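Local coordinates for uroporphyrin-III C-methyltransferase (Thermus thermophilus, PDB 1VE2) that transfers methyl groups from S-adenosyl-L-methionine to carbon atoms of the uroporphyrinogen III macrocycle, an early step of modified tetrapyrrole biosynthesis, at the interface of chains A and B. Sequence-based numbering; all coordinates share one arbitrary frame. Chains: chain A/B, Uroporphyrin-III C-methyltransferase.

Contact 1: the interface of chains A and B. Residues chain A 126, 128, 227-228; chain B 90, 96, 99-100, 103, 111.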
ATOM      1  N   GLY A 126      -8.604   4.722  -9.493  1.00 26.51           N
ATOM      2  CA  GLY A 126      -9.018   6.031  -9.018  1.00 26.43           C
ATOM      3  C   GLY A 126     -10.097   5.963  -7.957  1.00 25.72           C
ATOM      4  O   GLY A 126     -10.944   6.854  -7.860  1.00 26.26           O
ATOM      5  N   PRO A 128     -11.036   5.844  -3.914  1.00 22.91           N
ATOM      6  CA  PRO A 128     -10.556   6.144  -2.560  1.00 22.46           C
ATOM      7  C   PRO A 128     -11.107   5.193  -1.495  1.00 22.67           C
ATOM      8  O   PRO A 128     -12.190   4.627  -1.659  1.00 21.34           O
ATOM      9  CB  PRO A 128     -11.035   7.574  -2.351  1.00 23.88           C
ATOM     10  CG  PRO A 128     -12.395   7.541  -3.008  1.00 22.52           C
ATOM     11  CD  PRO A 128     -12.126   6.765  -4.300  1.00 22.97           C
ATOM     12  N   GLU A 227     -19.492   6.925  -9.847  1.00 32.48           N
ATOM     13  CA  GLU A 227     -19.069   8.135 -10.527  1.00 33.73           C
ATOM     14  C   GLU A 227     -17.563   8.184 -10.788  1.00 34.90           C
ATOM     15  O   GLU A 227     -17.112   8.867 -11.705  1.00 34.74           O
ATOM     16  CB  GLU A 227     -19.517   9.350  -9.707  1.00 35.69           C
ATOM     17  CG  GLU A 227     -19.003  10.698 -10.193  1.00 39.14           C
ATOM     18  CD  GLU A 227     -19.625  11.860  -9.432  1.00 39.70           C
ATOM     19  OE1 GLU A 227     -19.897  11.704  -8.222  1.00 43.33           O
ATOM     20  OE2 GLU A 227     -19.830  12.931 -10.037  1.00 42.51           O
ATOM     21  N   LEU A 228     -16.788   7.442 -10.002  1.00 35.13           N
ATOM     22  CA  LEU A 228     -15.336   7.440 -10.158  1.00 36.40           C
ATOM     23  C   LEU A 228     -14.740   6.269 -10.937  1.00 37.39           C
ATOM     24  O   LEU A 228     -13.649   6.384 -11.499  1.00 36.79           O
ATOM     25  CB  LEU A 228     -14.673   7.506  -8.780  1.00 35.46           C
ATOM     26  CG  LEU A 228     -14.784   8.844  -8.052  1.00 33.76           C
ATOM     27  CD1 LEU A 228     -14.174   8.726  -6.662  1.00 35.45           C
ATOM     28  CD2 LEU A 228     -14.070   9.920  -8.864  1.00 35.32           C
TER
ATOM     29  N   MET B  90      -4.263   8.390  -3.709  1.00 26.57           N
ATOM     30  CA  MET B  90      -5.603   8.224  -3.157  1.00 26.30           C
ATOM     31  C   MET B  90      -5.650   7.868  -1.684  1.00 26.23           C
ATOM     32  O   MET B  90      -6.730   7.739  -1.117  1.00 25.34           O
ATOM     33  CB  MET B  90      -6.355   7.148  -3.939  1.00 26.23           C
ATOM     34  CG  MET B  90      -6.380   7.380  -5.433  1.00 27.71           C
ATOM     35  SD  MET B  90      -7.233   8.915  -5.862  1.00 30.56           S
ATOM     36  CE  MET B  90      -8.909   8.392  -5.617  1.00 29.01           C
ATOM     37  N   GLY B  96      -9.538  11.583  -3.412  1.00 28.75           N
ATOM     38  CA  GLY B  96     -10.908  11.313  -3.794  1.00 29.27           C
ATOM     39  C   GLY B  96     -11.593  12.606  -4.189  1.00 30.02           C
ATOM     40  O   GLY B  96     -12.353  12.648  -5.154  1.00 28.25           O
ATOM     41  N   ALA B  99     -10.240  13.686  -7.637  1.00 28.48           N
ATOM     42  CA  ALA B  99     -10.768  12.864  -8.716  1.00 29.07           C
ATOM     43  C   ALA B  99     -12.213  13.263  -9.001  1.00 29.89           C
ATOM     44  O   ALA B  99     -12.584  13.485 -10.154  1.00 30.25           O
ATOM     45  CB  ALA B  99     -10.683  11.391  -8.348  1.00 28.68           C
ATOM     46  N   LEU B 100     -13.030  13.354  -7.954  1.00 30.76           N
ATOM     47  CA  LEU B 100     -14.426  13.754  -8.123  1.00 30.85           C
ATOM     48  C   LEU B 100     -14.521  15.090  -8.861  1.00 31.38           C
ATOM     49  O   LEU B 100     -15.325  15.246  -9.777  1.00 30.20           O
ATOM     50  CB  LEU B 100     -15.124  13.881  -6.766  1.00 31.59           C
ATOM     51  CG  LEU B 100     -15.683  12.626  -6.101  1.00 32.33           C
ATOM     52  CD1 LEU B 100     -16.372  13.019  -4.796  1.00 33.32           C
ATOM     53  CD2 LEU B 100     -16.685  11.946  -7.026  1.00 32.30           C
ATOM     54  N   ARG B 103     -13.518  14.699 -12.590  1.00 36.42           N
ATOM     55  CA  ARG B 103     -14.572  14.005 -13.314  1.00 36.93           C
ATOM     56  C   ARG B 103     -15.798  14.886 -13.522  1.00 38.22           C
ATOM     57  O   ARG B 103     -16.348  14.950 -14.621  1.00 37.33           O
ATOM     58  CB  ARG B 103     -14.985  12.739 -12.569  1.00 37.53           C
ATOM     59  CG  ARG B 103     -16.100  11.971 -13.259  1.00 41.03           C
ATOM     60  CD  ARG B 103     -15.658  10.569 -13.600  1.00 42.45           C
ATOM     61  NE  ARG B 103     -14.427  10.564 -14.383  1.00 44.04           N
ATOM     62  CZ  ARG B 103     -13.676   9.485 -14.568  1.00 43.69           C
ATOM     63  NH1 ARG B 103     -14.043   8.337 -14.023  1.00 45.72           N
ATOM     64  NH2 ARG B 103     -12.563   9.554 -15.289  1.00 42.91           N
ATOM     65  N   VAL B 111      -5.072   7.980 -12.493  1.00 21.50           N
ATOM     66  CA  VAL B 111      -4.435   7.895 -11.185  1.00 21.70           C
ATOM     67  C   VAL B 111      -3.309   6.874 -11.253  1.00 19.67           C
ATOM     68  O   VAL B 111      -3.508   5.733 -11.670  1.00 21.67           O
ATOM     69  CB  VAL B 111      -5.430   7.478 -10.083  1.00 22.88           C
ATOM     70  CG1 VAL B 111      -4.723   7.458  -8.727  1.00 20.95           C
ATOM     71  CG2 VAL B 111      -6.611   8.451 -10.054  1.00 23.81           C
TER
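A:Leu228, in the short helix 225-228 near the C-terminus, lies against helix 95-104 of chain B in this two-fold interface of a tetrapyrrole methylase pair, which is likely to be the functional dimer. Apolar packing dominates. The leucine meets the helix through two atoms: CD2 rests on CB of B:Ala99 at 3.7 Å, while CG meets CD2 of B:Leu100 at 3.8 Å, the two leucine side chains crossing at about a right angle. CD2 of B:Leu100 also touches the extended chain of A:Glu227, whose CG stands anti to the backbone N (chi1 173°) and carries the carboxylate across the end of B:Leu100, with CD 3.8 Å from that methyl.

The carbonyls at the C-terminal end of helix 225-228 face B:Arg103, whose charge probably suits them. Kinked midway along its chain, the arginine turns its guanidinium edge towards A:Glu227 O, and NH1 comes to 3.2 Å from A:Leu228 O. Replacing B:Arg103 by an alanine would probably leave the carbonyls of A:Glu227 and A:Leu228 without the nearby positive charge and open a gap where CG and CD lay.

Contacts with backbone atoms finish the patch. A:Gly126 presents CA to CG2 of B:Val111 at 3.6 Å, and the ring of A:Pro128 sets its CB 4.0 Å from CA of B:Gly96. The terminal methyl CE of B:Met90 reaches the carbonyl O of A:Gly126 at 3.4 Å.

Contact 2: the interface of chains A and B. Residues chain A 90, 96, 99, 111; chain B 123, 126-129.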
ATOM      1  N   MET A  90       5.545  -8.118   1.936  1.00 18.42           N
ATOM      2  CA  MET A  90       5.289  -8.267   3.364  1.00 20.25           C
ATOM      3  C   MET A  90       3.808  -8.292   3.744  1.00 19.13           C
ATOM      4  O   MET A  90       3.469  -8.574   4.889  1.00 22.16           O
ATOM      5  CB  MET A  90       5.995  -7.143   4.123  1.00 20.50           C
ATOM      6  CG  MET A  90       7.499  -7.056   3.801  1.00 22.91           C
ATOM      7  SD  MET A  90       8.421  -8.547   4.315  1.00 28.73           S
ATOM      8  CE  MET A  90       8.410  -8.266   5.990  1.00 18.91           C
ATOM      9  N   GLY A  96       6.763 -12.001   6.064  1.00 18.68           N
ATOM     10  CA  GLY A  96       7.401 -11.776   7.346  1.00 17.66           C
ATOM     11  C   GLY A  96       8.108 -13.024   7.837  1.00 18.17           C
ATOM     12  O   GLY A  96       9.150 -12.947   8.482  1.00 18.38           O
ATOM     13  N   ALA A  99      11.389 -13.294   5.862  1.00 16.62           N
ATOM     14  CA  ALA A  99      12.368 -12.338   6.384  1.00 16.65           C
ATOM     15  C   ALA A  99      12.971 -12.851   7.691  1.00 16.73           C
ATOM     16  O   ALA A  99      14.181 -12.803   7.877  1.00 16.59           O
ATOM     17  CB  ALA A  99      11.708 -10.985   6.624  1.00 15.78           C
ATOM     18  N   VAL A 111      14.284  -6.089   1.422  1.00 15.07           N
ATOM     19  CA  VAL A 111      12.891  -6.195   1.007  1.00 14.97           C
ATOM     20  C   VAL A 111      12.596  -5.007   0.098  1.00 16.14           C
ATOM     21  O   VAL A 111      12.913  -3.860   0.430  1.00 17.81           O
ATOM     22  CB  VAL A 111      11.945  -6.195   2.231  1.00 15.16           C
ATOM     23  CG1 VAL A 111      10.489  -6.284   1.776  1.00 13.98           C
ATOM     24  CG2 VAL A 111      12.301  -7.379   3.142  1.00 18.37           C
TER
ATOM     25  N   SER B 123       7.651  -2.082   4.914  1.00 16.31           N
ATOM     26  CA  SER B 123       8.201  -3.126   4.044  1.00 17.47           C
ATOM     27  C   SER B 123       9.651  -2.850   3.664  1.00 17.26           C
ATOM     28  O   SER B 123      10.481  -3.751   3.674  1.00 17.20           O
ATOM     29  CB  SER B 123       7.368  -3.260   2.762  1.00 19.66           C
ATOM     30  OG  SER B 123       6.137  -3.904   3.035  1.00 29.30           O
ATOM     31  N   GLY B 126      11.890  -4.109   5.993  1.00 16.66           N
ATOM     32  CA  GLY B 126      11.786  -5.543   6.236  1.00 17.71           C
ATOM     33  C   GLY B 126      10.827  -5.859   7.375  1.00 18.11           C
ATOM     34  O   GLY B 126      10.930  -6.912   8.022  1.00 18.02           O
ATOM     35  N   LEU B 127       9.875  -4.958   7.606  1.00 17.16           N
ATOM     36  CA  LEU B 127       8.911  -5.115   8.699  1.00 15.62           C
ATOM     37  C   LEU B 127       7.506  -5.388   8.178  1.00 13.90           C
ATOM     38  O   LEU B 127       6.962  -4.607   7.399  1.00 13.39           O
ATOM     39  CB  LEU B 127       8.907  -3.849   9.563  1.00 16.40           C
ATOM     40  CG  LEU B 127      10.295  -3.399  10.056  1.00 16.19           C
ATOM     41  CD1 LEU B 127      10.126  -2.080  10.809  1.00 17.41           C
ATOM     42  CD2 LEU B 127      10.944  -4.458  10.937  1.00 16.61           C
ATOM     43  N   PRO B 128       6.889  -6.494   8.628  1.00 14.22           N
ATOM     44  CA  PRO B 128       5.540  -6.874   8.194  1.00 14.22           C
ATOM     45  C   PRO B 128       4.434  -6.345   9.096  1.00 13.86           C
ATOM     46  O   PRO B 128       4.652  -6.117  10.282  1.00 13.39           O
ATOM     47  CB  PRO B 128       5.601  -8.394   8.238  1.00 14.38           C
ATOM     48  CG  PRO B 128       6.374  -8.622   9.538  1.00 15.72           C
ATOM     49  CD  PRO B 128       7.473  -7.529   9.507  1.00 14.53           C
ATOM     50  N   LEU B 129       3.244  -6.177   8.524  1.00 13.57           N
ATOM     51  CA  LEU B 129       2.075  -5.740   9.276  1.00 14.63           C
ATOM     52  C   LEU B 129       1.255  -6.996   9.590  1.00 14.41           C
ATOM     53  O   LEU B 129       0.355  -6.976  10.419  1.00 16.49           O
ATOM     54  CB  LEU B 129       1.219  -4.771   8.442  1.00 16.35           C
ATOM     55  CG  LEU B 129       1.836  -3.403   8.103  1.00 19.16           C
ATOM     56  CD1 LEU B 129       0.894  -2.619   7.206  1.00 19.78           C
ATOM     57  CD2 LEU B 129       2.106  -2.630   9.390  1.00 20.08           C
TER
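A:Met90 packs against B:Ser123 of helix 117-124 and against B:Gly126 and B:Pro128 in the loop that follows, in this precorrin methyltransferase family member. The tight part of the contact belongs to this methionine. Its chain, kinked about CB-CG (chi2 -64°) and again at the sulfur, brings CE towards B:Gly126 and B:Pro128 while CB and CG stay by B:Ser123. Near the root, CB lies 3.4 Å from the hydroxyl OG of B:Ser123, and CG packs against the serine CB. At the far end, the methyl CE touches both the carbonyl O of B:Gly126 and the proline ring, 3.6 Å from CB of B:Pro128, and meets B:Leu127 through its backbone C.

Beside it, A:Val111 meets the backbone with two branches. CG2 sits 3.6 Å from CA of B:Gly126, whereas CG1, anti to the backbone N (chi1 179°), abuts the carbonyl O of B:Ser123. The glycine carries no side chain that could hold the valine off.

Packing slackens towards the helix 95-105 side. A:Gly96 still offers its CA to CB of B:Pro128 at 3.9 Å, but A:Ala99 stops with CB 4.4 Å from B:Gly126 O. B:Leu129 lies at the margin, its N 4.4 Å from A:Met90 O.

Contact 3: the interface of chains A and B. Residues chain A 88, 111, 113; chain B 12, 17, 115, 120, 123-124.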
ATOM      1  N   ASP A  88       2.780  -6.426  -2.422  1.00 16.22           N
ATOM      2  CA  ASP A  88       3.940  -6.083  -1.602  1.00 15.83           C
ATOM      3  C   ASP A  88       4.372  -7.404  -0.949  1.00 16.82           C
ATOM      4  O   ASP A  88       3.533  -8.190  -0.508  1.00 18.42           O
ATOM      5  CB  ASP A  88       3.549  -5.058  -0.547  1.00 14.59           C
ATOM      6  CG  ASP A  88       4.715  -4.640   0.305  1.00 16.41           C
ATOM      7  OD1 ASP A  88       5.062  -5.384   1.245  1.00 16.67           O
ATOM      8  OD2 ASP A  88       5.287  -3.569   0.025  1.00 15.59           O
ATOM      9  N   VAL A 111      14.284  -6.089   1.422  1.00 15.07           N
ATOM     10  CA  VAL A 111      12.891  -6.195   1.007  1.00 14.97           C
ATOM     11  C   VAL A 111      12.596  -5.007   0.098  1.00 16.14           C
ATOM     12  O   VAL A 111      12.913  -3.860   0.430  1.00 17.81           O
ATOM     13  CB  VAL A 111      11.945  -6.195   2.231  1.00 15.16           C
ATOM     14  CG1 VAL A 111      10.489  -6.284   1.776  1.00 13.98           C
ATOM     15  CG2 VAL A 111      12.301  -7.379   3.142  1.00 18.37           C
ATOM     16  N   PRO A 113       9.628  -3.063  -1.607  1.00 15.65           N
ATOM     17  CA  PRO A 113       8.193  -2.752  -1.582  1.00 16.20           C
ATOM     18  C   PRO A 113       7.535  -2.778  -2.952  1.00 16.45           C
ATOM     19  O   PRO A 113       8.180  -2.498  -3.961  1.00 15.65           O
ATOM     20  CB  PRO A 113       8.152  -1.343  -0.987  1.00 18.00           C
ATOM     21  CG  PRO A 113       9.339  -1.303  -0.102  1.00 20.66           C
ATOM     22  CD  PRO A 113      10.400  -2.007  -0.923  1.00 17.26           C
TER
ATOM     23  N   PHE B  12       6.910   6.714  -0.753  1.00 17.95           N
ATOM     24  CA  PHE B  12       7.239   7.278   0.561  1.00 20.28           C
ATOM     25  C   PHE B  12       8.621   7.911   0.694  1.00 19.82           C
ATOM     26  O   PHE B  12       8.846   8.690   1.613  1.00 23.19           O
ATOM     27  CB  PHE B  12       7.119   6.185   1.632  1.00 19.74           C
ATOM     28  CG  PHE B  12       8.146   5.108   1.498  1.00 20.29           C
ATOM     29  CD1 PHE B  12       9.403   5.243   2.085  1.00 22.00           C
ATOM     30  CD2 PHE B  12       7.895   3.989   0.721  1.00 21.77           C
ATOM     31  CE1 PHE B  12      10.381   4.280   1.888  1.00 24.07           C
ATOM     32  CE2 PHE B  12       8.871   3.023   0.519  1.00 21.71           C
ATOM     33  CZ  PHE B  12      10.113   3.167   1.099  1.00 23.94           C
ATOM     34  N   HIS B  17      11.863   3.931  -5.129  1.00 21.72           N
ATOM     35  CA  HIS B  17      10.548   3.354  -4.860  1.00 20.05           C
ATOM     36  C   HIS B  17       9.437   3.915  -5.737  1.00 20.83           C
ATOM     37  O   HIS B  17       8.260   3.608  -5.538  1.00 20.18           O
ATOM     38  CB  HIS B  17      10.200   3.526  -3.381  1.00 19.11           C
ATOM     39  CG  HIS B  17      11.162   2.836  -2.468  1.00 20.11           C
ATOM     40  ND1 HIS B  17      11.363   1.472  -2.496  1.00 20.72           N
ATOM     41  CD2 HIS B  17      11.999   3.321  -1.523  1.00 22.14           C
ATOM     42  CE1 HIS B  17      12.283   1.148  -1.605  1.00 21.87           C
ATOM     43  NE2 HIS B  17      12.684   2.251  -1.001  1.00 22.78           N
ATOM     44  N   VAL B 115       3.901   3.622  -3.761  1.00 17.03           N
ATOM     45  CA  VAL B 115       4.107   2.854  -2.540  1.00 17.63           C
ATOM     46  C   VAL B 115       3.790   3.757  -1.343  1.00 18.42           C
ATOM     47  O   VAL B 115       4.428   4.791  -1.150  1.00 19.76           O
ATOM     48  CB  VAL B 115       5.567   2.376  -2.456  1.00 18.66           C
ATOM     49  CG1 VAL B 115       5.835   1.697  -1.118  1.00 20.24           C
ATOM     50  CG2 VAL B 115       5.860   1.426  -3.615  1.00 20.74           C
ATOM     51  N   GLY B 120       4.461   0.600   2.668  1.00 20.88           N
ATOM     52  CA  GLY B 120       5.756   0.675   2.015  1.00 21.92           C
ATOM     53  C   GLY B 120       6.958   0.992   2.883  1.00 22.21           C
ATOM     54  O   GLY B 120       8.003   0.356   2.739  1.00 23.28           O
ATOM     55  N   SER B 123       7.651  -2.082   4.914  1.00 16.31           N
ATOM     56  CA  SER B 123       8.201  -3.126   4.044  1.00 17.47           C
ATOM     57  C   SER B 123       9.651  -2.850   3.664  1.00 17.26           C
ATOM     58  O   SER B 123      10.481  -3.751   3.674  1.00 17.20           O
ATOM     59  CB  SER B 123       7.368  -3.260   2.762  1.00 19.66           C
ATOM     60  OG  SER B 123       6.137  -3.904   3.035  1.00 29.30           O
ATOM     61  N   ALA B 124       9.953  -1.597   3.337  1.00 18.46           N
ATOM     62  CA  ALA B 124      11.314  -1.222   2.954  1.00 19.71           C
ATOM     63  C   ALA B 124      12.302  -1.581   4.049  1.00 19.21           C
ATOM     64  O   ALA B 124      13.457  -1.899   3.774  1.00 19.25           O
ATOM     65  CB  ALA B 124      11.394   0.284   2.652  1.00 19.84           C
TER
HETATM   66  O   HOH W   1      10.637  -0.780  -4.147  1.00 19.59           O
HETATM   67  O   HOH W   2      15.053  -4.241   3.365  1.00 30.22           O
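The hydroxyl OG of B:Ser123 donates a hydrogen bond to the carboxylate oxygen OD1 of A:Asp88 at 2.6 Å. The aspartate belongs to the Gly-Gly-Asp-Pro stretch typical of tetrapyrrole methylases. The hydroxyl approaches on the syn side but 27° out of the carboxylate plane, and the second oxygen, OD2, lies 3.1 Å from the same OG, so both oxygens face the serine. A:Asp88 extends its CG anti to the backbone N (chi1 -178°), which carries the carboxylate towards the helix 117-124 of chain B.

Next to this bond, A:Pro113 wedges its ring among residues of the partner. CG presses on the helix backbone, 3.6 Å from CA of B:Ala124, and also faces the carbonyl of B:Gly120. CB meets the CG1 methyl of B:Val115, while CD lies 3.7 Å from CE1 of B:His17, whose imidazole has CZ of B:Phe12, from the glycine-rich loop, over one face near its rim.

Two waters extend the polar contact. Water 1 sits in the plane of the imidazole, joining ND1 of B:His17 at 2.9 Å to the carbonyl O of A:Pro113. Water 2 links the backbone N of A:Val111, in a nearly straight bond of 2.8 Å, to B:Ala124 O.

Contact 2 and contact 3 are neighbours, their C-alpha centres about 9 Å apart, and they share A:Val111 and B:Ser123, so the valine strand and the serine helix tie them into one continuous surface. The C-alpha centre of contact 1 is about 30 Å from that of contact 2 and about 23 Å from that of contact 3. With the chains exchanged, contact 1 uses much of the same surface as contact 2 and adds the C-terminal helix. The two-fold thus repeats one set of contacts at both ends of the interface, as would suit a dimer, if the deposited pair is the biological one.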